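Local atomic coordinates of 2-dehydropantoate 2-reductase (Enterococcus faecium, PDB entry 3WFJ), a protein that probably catalyses the reduction of ketopantoate to (R)-pantoate in pantothenate biosynthesis, and in this crystal structure holds a bound NAD. Residues A[23-28]-A[56-61]; A[76-81]-A[102-107]; A[128-133]-A[140-145]. All coordinates share one frame; numbering follows the deposited sequence.

Contact 1. Residues A[23-28]-A[56-61]; sequences GNEVLL and KLPIVL
L28 is gripped by the 56-61 segment through both of its backbone polar atoms. L28 N donates to P58 O at 2.9 Å with an N-H...O angle of 160°, and L28 O accepts from V60 N at 3.0 Å. I59, lying between those two partners, pairs with L28 as a parallel bridge, and I59 CA also sends a C-H toward L28 O. P58 CG lies 3.2 Å from V26 O, where an N-H would otherwise donate, and the paired part of the strand begins at the P58 carbonyl.

L28 and I59 leave the same face of the sheet, and L28 CB meets I59 CG1 at 3.8 Å. L28 CG stands anti to its carbonyl carbon (chi1 -51°), set so that CD1 can meet L57 CB at 4.0 Å. L57 spreads further, its CD2 branch reaching V26 CG1 at 3.7 Å. On the opposite face from L28, the more exposed one, L27 CD1 lies against V60 CG1 at 4.0 Å.

Farther out, helix 10-21 covers V26 and L57 through H20, while I59 packs on I39 and K40 of helix 33-42; the branched apolar chains of V26, L28, L57 and I59 suit this buried side. G23 closes helix 10-21 as the C-prime residue of a Schellman motif, its positive phi turning the chain toward strand 25-30. L27 bonds on its other side to I3 and I5 of strand 2-6. The parallel pairing of 25-30 with 59-61, the outermost strand on this side of the sheet within the chain, belongs to the Rossmann-type dinucleotide-binding fold.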
loop_
_atom_site.group_PDB
_atom_site.type_symbol
_atom_site.label_atom_id
_atom_site.label_comp_id
_atom_site.label_asym_id
_atom_site.label_seq_id
_atom_site.Cartn_x
_atom_site.Cartn_y
_atom_site.Cartn_z
ATOM N N GLY A 23 -36.005 4.289 27.785
ATOM C CA GLY A 23 -37.028 3.401 28.314
ATOM C C GLY A 23 -37.482 2.224 27.464
ATOM O O GLY A 23 -38.560 1.693 27.677
ATOM N N ASN A 24 -36.639 1.777 26.550
ATOM C CA ASN A 24 -36.923 0.558 25.825
ATOM C C ASN A 24 -36.329 -0.621 26.567
ATOM O O ASN A 24 -35.417 -0.493 27.401
ATOM C CB ASN A 24 -36.337 0.598 24.402
ATOM C CG ASN A 24 -37.090 1.492 23.471
ATOM O OD1 ASN A 24 -36.623 2.575 23.112
ATOM N ND2 ASN A 24 -38.340 1.141 23.220
ATOM N N GLU A 25 -36.869 -1.792 26.267
ATOM C CA GLU A 25 -36.395 -3.021 26.878
ATOM C C GLU A 25 -35.364 -3.514 25.919
ATOM O O GLU A 25 -35.673 -3.956 24.822
ATOM C CB GLU A 25 -37.501 -4.043 27.045
ATOM C CG GLU A 25 -36.972 -5.363 27.538
ATOM C CD GLU A 25 -36.632 -5.434 29.040
ATOM O OE1 GLU A 25 -37.338 -4.846 29.888
ATOM O OE2 GLU A 25 -35.652 -6.113 29.398
ATOM N N VAL A 26 -34.129 -3.418 26.343
ATOM C CA VAL A 26 -32.997 -3.731 25.503
ATOM C C VAL A 26 -32.346 -5.022 25.976
ATOM O O VAL A 26 -32.020 -5.166 27.128
ATOM C CB VAL A 26 -31.961 -2.578 25.610
ATOM C CG1 VAL A 26 -30.680 -2.856 24.866
ATOM C CG2 VAL A 26 -32.592 -1.301 25.145
ATOM N N LEU A 27 -32.124 -5.944 25.076
ATOM C CA LEU A 27 -31.329 -7.155 25.356
ATOM C C LEU A 27 -30.089 -7.138 24.437
ATOM O O LEU A 27 -30.246 -7.190 23.220
ATOM C CB LEU A 27 -32.197 -8.381 25.023
ATOM C CG LEU A 27 -31.453 -9.679 24.809
ATOM C CD1 LEU A 27 -30.777 -10.074 26.109
ATOM C CD2 LEU A 27 -32.349 -10.787 24.281
ATOM N N LEU A 28 -28.881 -7.075 24.992
ATOM C CA LEU A 28 -27.655 -7.170 24.205
ATOM C C LEU A 28 -27.353 -8.595 23.966
ATOM O O LEU A 28 -27.541 -9.459 24.826
ATOM C CB LEU A 28 -26.485 -6.578 24.916
ATOM C CG LEU A 28 -26.615 -5.141 25.492
ATOM C CD1 LEU A 28 -25.349 -4.801 26.286
ATOM C CD2 LEU A 28 -26.843 -4.087 24.447
ATOM N N LYS A 56 -27.109 -1.501 33.966
ATOM C CA LYS A 56 -27.100 -2.934 33.896
ATOM C C LYS A 56 -28.145 -3.402 32.794
ATOM O O LYS A 56 -29.376 -3.303 32.949
ATOM C CB LYS A 56 -27.302 -3.487 35.313
ATOM C CG LYS A 56 -26.712 -4.865 35.488
ATOM C CD LYS A 56 -26.364 -5.197 36.927
ATOM C CE LYS A 56 -25.824 -6.618 37.034
ATOM N NZ LYS A 56 -25.087 -6.834 38.308
ATOM N N LEU A 57 -27.621 -3.753 31.626
ATOM C CA LEU A 57 -28.449 -4.179 30.491
ATOM C C LEU A 57 -28.356 -5.626 30.438
ATOM O O LEU A 57 -27.311 -6.160 30.770
ATOM C CB LEU A 57 -27.933 -3.646 29.171
ATOM C CG LEU A 57 -28.064 -2.120 29.025
ATOM C CD1 LEU A 57 -26.723 -1.490 28.673
ATOM C CD2 LEU A 57 -29.129 -1.730 28.001
ATOM N N PRO A 58 -29.471 -6.287 30.140
ATOM C CA PRO A 58 -29.441 -7.734 30.072
ATOM C C PRO A 58 -28.550 -8.096 28.894
ATOM O O PRO A 58 -28.576 -7.403 27.890
ATOM C CB PRO A 58 -30.893 -8.129 29.808
ATOM C CG PRO A 58 -31.722 -6.891 29.856
ATOM C CD PRO A 58 -30.842 -5.729 30.145
ATOM N N ILE A 59 -27.748 -9.150 29.040
ATOM C CA ILE A 59 -26.795 -9.498 28.024
ATOM C C ILE A 59 -26.568 -10.967 27.970
ATOM O O ILE A 59 -26.400 -11.626 28.984
ATOM C CB ILE A 59 -25.440 -8.756 28.223
ATOM C CG1 ILE A 59 -24.484 -9.073 27.055
ATOM C CG2 ILE A 59 -24.785 -9.101 29.540
ATOM C CD1 ILE A 59 -23.279 -8.150 26.955
ATOM N N VAL A 60 -26.607 -11.503 26.773
ATOM C CA VAL A 60 -26.542 -12.959 26.574
ATOM C C VAL A 60 -25.471 -13.302 25.551
ATOM O O VAL A 60 -25.378 -12.660 24.484
ATOM C CB VAL A 60 -27.938 -13.502 26.116
ATOM C CG1 VAL A 60 -28.388 -12.934 24.763
ATOM C CG2 VAL A 60 -27.966 -15.011 26.082
ATOM N N LEU A 61 -24.690 -14.334 25.853
ATOM C CA LEU A 61 -23.810 -14.929 24.843
ATOM C C LEU A 61 -24.693 -15.381 23.717
ATOM O O LEU A 61 -25.869 -15.601 23.914
ATOM C CB LEU A 61 -23.059 -16.145 25.353
ATOM C CG LEU A 61 -21.587 -15.893 25.519
ATOM C CD1 LEU A 61 -21.366 -15.398 26.938
ATOM C CD2 LEU A 61 -20.854 -17.186 25.240
#

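Contact 2. Residues A[76-81]-A[102-107]; sequences LFTKAM and CLLNGI. With NAD (nicotinamide-adenine-dinucleotide), chain I.
L104 points its two methyl branches at the backbone of 76-81: CD2 lies 3.4 Å from L76 O, while CD1 faces T78 O and has A80 CB beside it at 4.1 Å. With CG beside its own backbone N (chi1 -82°), the forked end can serve both places, the small alanine leaving room close by. CD1 also borders the NAD ribose. The ring of F77 meets L103 obliquely, CZ coming to 3.6 Å from L103 CB, whereas O4D of NAD lies at the ring's edge, near its plane. F15 of helix 10-21 meets the same phenylalanine edge-to-face.

L76 and C102 form a parallel bridge where strands 73-76 and 100-102 end. The loops that follow lie at the C-terminal ends of the parallel strands, where a Rossmann-type fold binds its dinucleotide.

K79 turns away from the 102-107 segment, and the bend at chi2 (-53°) helps carry its positive amine to the diphosphate, where NZ bonds to NAD O1A at 3.1 Å and weakly to O3. D264 holds the same NZ in a salt bridge. T78 OG1 donates to K79 O at 2.9 Å from above the carbonyl plane.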
loop_
_atom_site.group_PDB
_atom_site.type_symbol
_atom_site.label_atom_id
_atom_site.label_comp_id
_atom_site.label_asym_id
_atom_site.label_seq_id
_atom_site.Cartn_x
_atom_site.Cartn_y
_atom_site.Cartn_z
ATOM N N LEU A 76 -28.704 -5.186 14.014
ATOM C CA LEU A 76 -27.393 -5.772 13.714
ATOM C C LEU A 76 -26.323 -4.680 13.856
ATOM O O LEU A 76 -26.456 -3.626 13.233
ATOM C CB LEU A 76 -27.411 -6.281 12.270
ATOM C CG LEU A 76 -28.375 -7.439 12.148
ATOM C CD1 LEU A 76 -28.776 -7.688 10.731
ATOM C CD2 LEU A 76 -27.741 -8.663 12.741
ATOM N N PHE A 77 -25.314 -4.935 14.704
ATOM C CA PHE A 77 -24.137 -4.083 14.838
ATOM C C PHE A 77 -22.793 -4.813 15.062
ATOM O O PHE A 77 -21.891 -4.269 15.728
ATOM C CB PHE A 77 -24.375 -3.083 15.923
ATOM C CG PHE A 77 -24.569 -1.727 15.422
ATOM C CD1 PHE A 77 -23.686 -1.219 14.486
ATOM C CD2 PHE A 77 -25.615 -0.955 15.859
ATOM C CE1 PHE A 77 -23.855 0.045 13.989
ATOM C CE2 PHE A 77 -25.802 0.330 15.391
ATOM C CZ PHE A 77 -24.911 0.846 14.464
ATOM N N THR A 78 -22.670 -6.021 14.499
ATOM C CA THR A 78 -21.466 -6.759 14.497
ATOM C C THR A 78 -20.489 -6.114 13.494
ATOM O O THR A 78 -20.763 -5.077 12.896
ATOM C CB THR A 78 -21.687 -8.174 13.994
ATOM O OG1 THR A 78 -22.186 -8.114 12.657
ATOM C CG2 THR A 78 -22.691 -8.902 14.774
ATOM N N LYS A 79 -19.269 -6.659 13.416
ATOM C CA LYS A 79 -18.353 -6.346 12.333
ATOM C C LYS A 79 -18.910 -7.206 11.226
ATOM O O LYS A 79 -19.566 -8.231 11.444
ATOM C CB LYS A 79 -16.876 -6.682 12.647
ATOM C CG LYS A 79 -15.950 -5.603 13.274
ATOM C CD LYS A 79 -15.902 -4.251 12.531
ATOM C CE LYS A 79 -14.922 -3.223 13.077
ATOM N NZ LYS A 79 -14.235 -3.505 14.354
ATOM N N ALA A 80 -18.647 -6.796 10.003
ATOM C CA ALA A 80 -19.285 -7.457 8.887
ATOM C C ALA A 80 -18.910 -8.940 8.789
ATOM O O ALA A 80 -19.345 -9.625 7.916
ATOM C CB ALA A 80 -18.936 -6.709 7.620
ATOM N N MET A 81 -18.053 -9.440 9.655
ATOM C CA MET A 81 -17.348 -10.740 9.391
ATOM C C MET A 81 -17.834 -11.780 10.397
ATOM O O MET A 81 -17.808 -12.955 10.131
ATOM C CB MET A 81 -15.860 -10.480 9.508
ATOM C CG MET A 81 -15.746 -9.002 9.393
ATOM S SD MET A 81 -14.183 -8.365 9.043
ATOM C CE MET A 81 -13.778 -7.542 10.589
ATOM N N CYS A 102 -30.030 -3.271 9.769
ATOM C CA CYS A 102 -28.577 -3.214 9.577
ATOM C C CYS A 102 -28.072 -1.768 9.453
ATOM O O CYS A 102 -28.569 -1.019 8.606
ATOM C CB CYS A 102 -28.222 -3.988 8.306
ATOM S SG CYS A 102 -26.483 -4.339 8.124
ATOM N N LEU A 103 -27.044 -1.417 10.239
ATOM C CA LEU A 103 -26.353 -0.101 10.174
ATOM C C LEU A 103 -24.822 -0.179 10.062
ATOM O O LEU A 103 -24.147 0.828 10.186
ATOM C CB LEU A 103 -26.714 0.716 11.404
ATOM C CG LEU A 103 -28.167 1.095 11.514
ATOM C CD1 LEU A 103 -28.432 1.943 12.762
ATOM C CD2 LEU A 103 -28.627 1.840 10.302
ATOM N N LEU A 104 -24.293 -1.396 9.986
ATOM C CA LEU A 104 -22.981 -1.720 9.485
ATOM C C LEU A 104 -22.467 -0.878 8.345
ATOM O O LEU A 104 -23.223 -0.361 7.532
ATOM C CB LEU A 104 -23.143 -3.095 8.934
ATOM C CG LEU A 104 -23.110 -4.365 9.774
ATOM C CD1 LEU A 104 -21.647 -4.704 9.976
ATOM C CD2 LEU A 104 -23.835 -4.227 11.105
ATOM N N ASN A 105 -21.136 -0.820 8.216
ATOM C CA ASN A 105 -20.426 0.181 7.363
ATOM C C ASN A 105 -20.047 -0.290 5.974
ATOM O O ASN A 105 -19.564 0.517 5.119
ATOM C CB ASN A 105 -19.160 0.692 8.055
ATOM C CG ASN A 105 -19.275 2.094 8.472
ATOM O OD1 ASN A 105 -20.041 2.872 7.902
ATOM N ND2 ASN A 105 -18.529 2.480 9.460
ATOM N N GLY A 106 -20.220 -1.549 5.693
ATOM C CA GLY A 106 -19.820 -1.897 4.336
ATOM C C GLY A 106 -20.975 -1.768 3.361
ATOM O O GLY A 106 -21.783 -0.840 3.484
ATOM N N ILE A 107 -21.063 -2.754 2.431
ATOM C CA ILE A 107 -21.974 -2.744 1.296
ATOM C C ILE A 107 -22.411 -4.155 1.014
ATOM O O ILE A 107 -21.614 -5.052 0.950
ATOM C CB ILE A 107 -21.269 -2.445 0.013
ATOM C CG1 ILE A 107 -20.948 -0.958 -0.168
ATOM C CG2 ILE A 107 -22.069 -2.960 -1.152
ATOM C CD1 ILE A 107 -19.833 -0.760 -1.226
HETATM P PA NAD I . -16.512 -3.333 17.614
HETATM O O1A NAD I . -15.424 -4.298 17.088
HETATM O O2A NAD I . -16.074 -2.162 18.538
HETATM O O5B NAD I . -17.578 -4.267 18.358
HETATM C C5B NAD I . -18.223 -5.243 17.485
HETATM C C4B NAD I . -18.005 -6.676 17.939
HETATM O O4B NAD I . -16.595 -7.022 17.984
HETATM C C3B NAD I . -18.566 -6.920 19.328
HETATM O O3B NAD I . -18.944 -8.296 19.424
HETATM C C2B NAD I . -17.360 -6.853 20.162
HETATM O O2B NAD I . -17.746 -7.574 21.326
HETATM C C1B NAD I . -16.343 -7.565 19.243
HETATM N N9A NAD I . -15.024 -7.311 19.781
HETATM C C8A NAD I . -14.517 -6.102 19.978
HETATM N N7A NAD I . -13.341 -6.174 20.646
HETATM C C5A NAD I . -13.109 -7.484 20.890
HETATM C C6A NAD I . -12.041 -8.266 21.543
HETATM N N6A NAD I . -11.001 -7.619 22.021
HETATM N N1A NAD I . -12.103 -9.590 21.625
HETATM C C2A NAD I . -13.166 -10.182 21.061
HETATM N N3A NAD I . -14.205 -9.537 20.481
HETATM C C4A NAD I . -14.233 -8.208 20.344
HETATM O O3 NAD I . -17.161 -2.947 16.087
HETATM P PN NAD I . -17.918 -1.559 15.926
HETATM O O1N NAD I . -17.401 -0.250 16.412
HETATM O O2N NAD I . -18.849 -1.915 17.085
HETATM O O5D NAD I . -18.680 -1.483 14.462
HETATM C C5D NAD I . -19.912 -2.120 14.161
HETATM C C4D NAD I . -20.112 -1.873 12.746
HETATM O O4D NAD I . -20.539 -0.539 12.781
HETATM C C3D NAD I . -18.792 -1.903 11.920
HETATM O O3D NAD I . -19.039 -2.481 10.637
HETATM C C2D NAD I . -18.394 -0.461 11.726
HETATM O O2D NAD I . -17.975 -0.220 10.449
HETATM C C1D NAD I . -19.709 0.291 11.936
HETATM N N1N NAD I . -19.370 1.582 12.561
HETATM C C2N NAD I . -18.531 1.667 13.627
HETATM C C3N NAD I . -18.255 2.914 14.071
HETATM C C7N NAD I . -17.432 3.211 15.324
HETATM O O7N NAD I . -17.256 4.383 15.738
HETATM N N7N NAD I . -17.007 2.251 16.150
HETATM C C4N NAD I . -18.843 4.031 13.420
HETATM C C5N NAD I . -19.651 3.898 12.313
HETATM C C6N NAD I . -19.950 2.618 11.936
#

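Contact 3. Residues A[128-133]-A[140-145]; sequences MWTAGL and KLFGSG. With NAD (nicotinamide-adenine-dinucleotide), chain I.
Two backbone hydrogen bonds join G132 and K140 as an antiparallel hydrogen-bonded pair. G132 N reaches K140 O at 2.8 Å in an almost straight bond (176°), and K140 N returns to G132 O at 2.7 Å. Next to them, A131 CA turns a C-H toward K140 O.

Two aromatic rings supply a second kind of contact. G145 CA sits above the five-membered ring of W129, 3.7 Å from its centroid and 17° off the normal; glycine suits the spot because a CB there would run into the indole. S144 C covers the same face nearer the rim. W129 NE1 is bound to L172 O, which helps fix the rotation of the indole. T130 crosses F142 at about a right angle, with CB 4.0 Å from the phenyl centroid; OG1, between its backbone N and carbonyl carbon (chi1 53°), lies over the same broad, flat face nearer the rim.

Through the G132-K140 pair, strands 132-135 and 138-140 make a beta hairpin, one side of a small mixed sheet separate from the large one.

Apolar contact is slight: the small CB of A131 fits against L141 CD2 at 3.7 Å. The alanine's backbone serves the cofactor. A131 N donates to NAD O7N at 2.9 Å, and NAD N7N donates to A131 O, also at 2.9 Å, so one residue reads both ends of the nicotinamide carboxamide.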
loop_
_atom_site.group_PDB
_atom_site.type_symbol
_atom_site.label_atom_id
_atom_site.label_comp_id
_atom_site.label_asym_id
_atom_site.label_seq_id
_atom_site.Cartn_x
_atom_site.Cartn_y
_atom_site.Cartn_z
ATOM N N MET A 128 -23.720 7.957 11.268
ATOM C CA MET A 128 -22.574 8.864 11.450
ATOM C C MET A 128 -22.246 8.953 12.905
ATOM O O MET A 128 -21.484 9.810 13.271
ATOM C CB MET A 128 -22.883 10.295 10.951
ATOM C CG MET A 128 -22.817 10.533 9.462
ATOM S SD MET A 128 -21.315 10.016 8.628
ATOM C CE MET A 128 -22.104 9.211 7.239
ATOM N N TRP A 129 -22.840 8.114 13.747
ATOM C CA TRP A 129 -22.458 8.080 15.150
ATOM C C TRP A 129 -21.154 7.358 15.242
ATOM O O TRP A 129 -20.872 6.511 14.441
ATOM C CB TRP A 129 -23.503 7.380 16.065
ATOM C CG TRP A 129 -24.731 8.122 16.326
ATOM C CD1 TRP A 129 -25.922 7.956 15.716
ATOM C CD2 TRP A 129 -24.926 9.113 17.333
ATOM N NE1 TRP A 129 -26.854 8.828 16.230
ATOM C CE2 TRP A 129 -26.275 9.537 17.247
ATOM C CE3 TRP A 129 -24.101 9.717 18.277
ATOM C CZ2 TRP A 129 -26.805 10.551 18.077
ATOM C CZ3 TRP A 129 -24.628 10.737 19.068
ATOM C CH2 TRP A 129 -25.957 11.136 18.980
ATOM N N THR A 130 -20.369 7.725 16.253
ATOM C CA THR A 130 -19.085 7.108 16.567
ATOM C C THR A 130 -19.101 6.476 17.956
ATOM O O THR A 130 -19.989 6.716 18.731
ATOM C CB THR A 130 -17.929 8.151 16.530
ATOM O OG1 THR A 130 -18.254 9.264 17.351
ATOM C CG2 THR A 130 -17.722 8.663 15.179
ATOM N N ALA A 131 -18.123 5.627 18.253
ATOM C CA ALA A 131 -18.059 4.934 19.571
ATOM C C ALA A 131 -16.778 4.116 19.663
ATOM O O ALA A 131 -16.351 3.511 18.668
ATOM C CB ALA A 131 -19.265 4.004 19.804
ATOM N N GLY A 132 -16.136 4.171 20.821
ATOM C CA GLY A 132 -14.934 3.423 21.074
ATOM C C GLY A 132 -15.123 2.457 22.242
ATOM O O GLY A 132 -15.645 2.819 23.311
ATOM N N LEU A 133 -14.678 1.233 22.032
ATOM C CA LEU A 133 -14.736 0.206 23.029
ATOM C C LEU A 133 -13.367 0.164 23.671
ATOM O O LEU A 133 -12.431 -0.303 23.053
ATOM C CB LEU A 133 -15.091 -1.124 22.349
ATOM C CG LEU A 133 -15.518 -2.290 23.220
ATOM C CD1 LEU A 133 -16.760 -1.950 24.011
ATOM C CD2 LEU A 133 -15.807 -3.517 22.350
ATOM N N LYS A 140 -16.241 4.529 25.264
ATOM C CA LYS A 140 -16.184 5.987 25.119
ATOM C C LYS A 140 -17.097 6.372 23.963
ATOM O O LYS A 140 -17.084 5.736 22.929
ATOM C CB LYS A 140 -14.799 6.674 25.238
ATOM C CG LYS A 140 -13.838 7.064 24.103
ATOM C CD LYS A 140 -12.458 7.596 24.636
ATOM C CE LYS A 140 -11.264 7.114 23.802
ATOM N NZ LYS A 140 -9.947 7.473 24.404
ATOM N N LEU A 141 -17.967 7.342 24.253
ATOM C CA LEU A 141 -19.032 7.719 23.394
ATOM C C LEU A 141 -18.894 9.165 22.987
ATOM O O LEU A 141 -19.273 10.064 23.731
ATOM C CB LEU A 141 -20.357 7.473 24.105
ATOM C CG LEU A 141 -20.782 5.978 24.326
ATOM C CD1 LEU A 141 -22.144 5.691 24.982
ATOM C CD2 LEU A 141 -20.708 5.231 23.029
ATOM N N PHE A 142 -18.390 9.343 21.759
ATOM C CA PHE A 142 -17.918 10.659 21.283
ATOM C C PHE A 142 -18.897 11.472 20.382
ATOM O O PHE A 142 -19.361 11.016 19.323
ATOM C CB PHE A 142 -16.367 10.703 20.741
ATOM C CG PHE A 142 -15.777 9.443 20.034
ATOM C CD1 PHE A 142 -14.556 9.644 19.371
ATOM C CD2 PHE A 142 -16.325 8.137 19.999
ATOM C CE1 PHE A 142 -13.895 8.629 18.684
ATOM C CE2 PHE A 142 -15.643 7.113 19.309
ATOM C CZ PHE A 142 -14.438 7.354 18.660
ATOM N N GLY A 143 -19.261 12.651 20.884
ATOM C CA GLY A 143 -19.887 13.740 20.183
ATOM C C GLY A 143 -21.214 13.400 19.555
ATOM O O GLY A 143 -21.993 12.657 20.147
ATOM N N SER A 144 -21.487 13.952 18.381
ATOM C CA SER A 144 -22.833 13.926 17.835
ATOM C C SER A 144 -22.983 12.796 16.769
ATOM O O SER A 144 -22.163 11.900 16.726
ATOM C CB SER A 144 -23.174 15.310 17.288
ATOM O OG SER A 144 -22.254 15.661 16.274
ATOM N N GLY A 145 -24.036 12.833 15.954
ATOM C CA GLY A 145 -24.319 11.761 15.031
ATOM C C GLY A 145 -25.675 11.853 14.368
ATOM O O GLY A 145 -26.448 12.788 14.611
HETATM P PA NAD I . -16.512 -3.333 17.614
HETATM O O1A NAD I . -15.424 -4.298 17.088
HETATM O O2A NAD I . -16.074 -2.162 18.538
HETATM O O5B NAD I . -17.578 -4.267 18.358
HETATM C C5B NAD I . -18.223 -5.243 17.485
HETATM C C4B NAD I . -18.005 -6.676 17.939
HETATM O O4B NAD I . -16.595 -7.022 17.984
HETATM C C3B NAD I . -18.566 -6.920 19.328
HETATM O O3B NAD I . -18.944 -8.296 19.424
HETATM C C2B NAD I . -17.360 -6.853 20.162
HETATM O O2B NAD I . -17.746 -7.574 21.326
HETATM C C1B NAD I . -16.343 -7.565 19.243
HETATM N N9A NAD I . -15.024 -7.311 19.781
HETATM C C8A NAD I . -14.517 -6.102 19.978
HETATM N N7A NAD I . -13.341 -6.174 20.646
HETATM C C5A NAD I . -13.109 -7.484 20.890
HETATM C C6A NAD I . -12.041 -8.266 21.543
HETATM N N6A NAD I . -11.001 -7.619 22.021
HETATM N N1A NAD I . -12.103 -9.590 21.625
HETATM C C2A NAD I . -13.166 -10.182 21.061
HETATM N N3A NAD I . -14.205 -9.537 20.481
HETATM C C4A NAD I . -14.233 -8.208 20.344
HETATM O O3 NAD I . -17.161 -2.947 16.087
HETATM P PN NAD I . -17.918 -1.559 15.926
HETATM O O1N NAD I . -17.401 -0.250 16.412
HETATM O O2N NAD I . -18.849 -1.915 17.085
HETATM O O5D NAD I . -18.680 -1.483 14.462
HETATM C C5D NAD I . -19.912 -2.120 14.161
HETATM C C4D NAD I . -20.112 -1.873 12.746
HETATM O O4D NAD I . -20.539 -0.539 12.781
HETATM C C3D NAD I . -18.792 -1.903 11.920
HETATM O O3D NAD I . -19.039 -2.481 10.637
HETATM C C2D NAD I . -18.394 -0.461 11.726
HETATM O O2D NAD I . -17.975 -0.220 10.449
HETATM C C1D NAD I . -19.709 0.291 11.936
HETATM N N1N NAD I . -19.370 1.582 12.561
HETATM C C2N NAD I . -18.531 1.667 13.627
HETATM C C3N NAD I . -18.255 2.914 14.071
HETATM C C7N NAD I . -17.432 3.211 15.324
HETATM O O7N NAD I . -17.256 4.383 15.738
HETATM N N7N NAD I . -17.007 2.251 16.150
HETATM C C4N NAD I . -18.843 4.031 13.420
HETATM C C5N NAD I . -19.651 3.898 12.313
HETATM C C6N NAD I . -19.950 2.618 11.936
#

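From the N terminus the three contacts follow in series, none nesting in or crossing another. Contact 1 closes the loop that runs through helix 33-42 and the strands 44-47 and 53-55, joining two neighbouring strands at one side of the large sheet. Contact 2 comes next and closes over helix 83-90, tying together the loops after two central strands, about 20 Å from contact 1 between centres. Contact 3 closes the shortest loop, a hairpin that leads from strand 122-127 toward strand 147-151. Its strand 138-140 runs beside 44-47, which lies within the loop closed by contact 1. Contacts 2 and 3 do not touch, but NAD bridges them.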